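Local coordinates for stromal cell-derived factor 2-like protein (Arabidopsis thaliana, PDB 3MAL) that takes part in protein quality control and the unfolded protein response of the endoplasmic reticulum, in a complex with ERDJ3B and BIP1, at residues P105-L110 / H156-K161. Sequence-based numbering, arbitrary orientation.
Sequences PISGNL and HSHDKK
On the surface of the MIR-motif beta-trefoil, the loop between strands 96-100 and 110-115 meets the irregular strand 154-161 where I106 and S107 approach K160, K161 and H158. Two methyls of I106 carry the van der Waals contact, one against an aliphatic carbon and one against a carbonyl. With chi1 at -64° CG1 lies beside the backbone N, and the CG2 branch, anti to that N, comes 4.2 Å from CB of K160, the two side chains crossing obliquely. The other branch carries CD1 to the backbone beyond, 3.6 Å from the carbonyl O of K161.

S107 supplies the polar half. Its OG sits at the edge of the H158 imidazole, in the ring plane, 3.8 Å from CE1 and 4.0 Å from NE2, and no bond joins them directly. What joins the two is E171 on strand 170-175: its OE1 is hydrogen-bonded to both S107 OG and H158 NE2, while its OE2 takes the backbone N of I106. Within the loop, N109 ND2 gives a further hydrogen bond to S107 OG at 2.8 Å, with that oxygen lying 25° out of the N109 amide plane. On the strand side, beyond the inverse gamma turn centred on D159, K160 lays its CD 3.8 Å above the plane of the H158 ring, over the centre.

No hydrogen bond or salt bridge runs directly between 105-110 and 156-161. Van der Waals contact by I106 and S107 holds them together, with a carboxylate bonded to S107, H158 and I106 N, and the negative charge of E171 against NE2 would be expected to stabilise a protonated imidazole.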
# COMPACT_ATOMS: atom_id res chain seq x y z
N PRO A 105 5.98 -6.86 13.48
CA PRO A 105 5.97 -6.97 14.95
C PRO A 105 5.09 -8.04 15.59
O PRO A 105 5.34 -8.41 16.75
CB PRO A 105 5.53 -5.56 15.42
CG PRO A 105 5.29 -4.76 14.18
CD PRO A 105 5.27 -5.67 13.00
N ILE A 106 4.06 -8.52 14.90
CA ILE A 106 3.15 -9.49 15.51
C ILE A 106 3.39 -10.91 15.00
O ILE A 106 3.59 -11.83 15.81
CB ILE A 106 1.62 -9.09 15.40
CG1 ILE A 106 1.34 -7.79 16.17
CG2 ILE A 106 0.73 -10.18 15.95
CD1 ILE A 106 -0.16 -7.38 16.19
N SER A 107 3.40 -11.07 13.68
CA SER A 107 3.44 -12.40 13.06
C SER A 107 4.84 -12.83 12.55
O SER A 107 5.02 -13.95 12.08
CB SER A 107 2.41 -12.50 11.94
OG SER A 107 2.72 -11.58 10.89
N GLY A 108 5.82 -11.94 12.63
CA GLY A 108 7.19 -12.30 12.21
C GLY A 108 7.28 -12.57 10.72
O GLY A 108 8.09 -13.39 10.27
N ASN A 109 6.43 -11.88 9.94
CA ASN A 109 6.50 -11.92 8.48
C ASN A 109 7.27 -10.68 8.01
O ASN A 109 7.97 -10.06 8.81
CB ASN A 109 5.09 -12.02 7.87
CG ASN A 109 4.46 -13.39 8.10
OD1 ASN A 109 5.00 -14.41 7.64
ND2 ASN A 109 3.36 -13.43 8.82
N LEU A 110 7.20 -10.34 6.73
CA LEU A 110 8.03 -9.24 6.23
C LEU A 110 7.47 -7.94 6.79
O LEU A 110 6.29 -7.68 6.64
CB LEU A 110 7.97 -9.20 4.70
CG LEU A 110 8.99 -9.83 3.72
CD1 LEU A 110 10.25 -10.48 4.33
CD2 LEU A 110 8.29 -10.68 2.63
N HIS A 156 -0.14 -7.69 2.85
CA HIS A 156 -0.98 -8.65 3.56
C HIS A 156 -1.52 -8.01 4.83
O HIS A 156 -0.84 -7.21 5.45
CB HIS A 156 -0.10 -9.86 3.94
CG HIS A 156 -0.88 -11.07 4.33
ND1 HIS A 156 -1.24 -11.34 5.64
CD2 HIS A 156 -1.33 -12.11 3.60
CE1 HIS A 156 -1.90 -12.48 5.69
NE2 HIS A 156 -1.96 -12.97 4.46
N SER A 157 -2.77 -8.34 5.19
CA SER A 157 -3.25 -8.08 6.54
C SER A 157 -4.10 -9.25 7.05
O SER A 157 -4.28 -10.27 6.37
CB SER A 157 -4.02 -6.75 6.61
OG SER A 157 -4.02 -6.24 7.95
N HIS A 158 -4.60 -9.10 8.27
CA HIS A 158 -5.32 -10.16 8.99
C HIS A 158 -5.84 -9.63 10.32
O HIS A 158 -5.44 -8.56 10.77
CB HIS A 158 -4.46 -11.41 9.25
CG HIS A 158 -3.02 -11.13 9.57
ND1 HIS A 158 -2.02 -12.05 9.32
CD2 HIS A 158 -2.40 -10.05 10.09
CE1 HIS A 158 -0.85 -11.55 9.68
NE2 HIS A 158 -1.05 -10.33 10.16
N ASP A 159 -6.69 -10.41 10.95
CA ASP A 159 -7.29 -10.07 12.23
C ASP A 159 -6.26 -10.34 13.35
O ASP A 159 -6.49 -11.19 14.22
CB ASP A 159 -8.55 -10.92 12.42
CG ASP A 159 -9.35 -10.53 13.63
OD1 ASP A 159 -9.26 -9.37 14.07
OD2 ASP A 159 -10.07 -11.40 14.14
N LYS A 160 -5.13 -9.65 13.29
CA LYS A 160 -4.08 -9.68 14.31
C LYS A 160 -3.81 -8.23 14.67
O LYS A 160 -3.35 -7.47 13.83
CB LYS A 160 -2.82 -10.39 13.79
CG LYS A 160 -3.09 -11.85 13.41
CD LYS A 160 -1.79 -12.64 13.28
CE LYS A 160 -2.03 -14.05 12.72
NZ LYS A 160 -2.40 -15.01 13.79
N LYS A 161 -4.13 -7.85 15.92
CA LYS A 161 -4.23 -6.44 16.27
C LYS A 161 -3.27 -5.98 17.35
O LYS A 161 -2.97 -6.73 18.28
CB LYS A 161 -5.65 -6.11 16.74
CG LYS A 161 -6.77 -6.41 15.76
CD LYS A 161 -8.05 -5.85 16.36
CE LYS A 161 -9.28 -6.67 16.05
NZ LYS A 161 -9.98 -6.17 14.85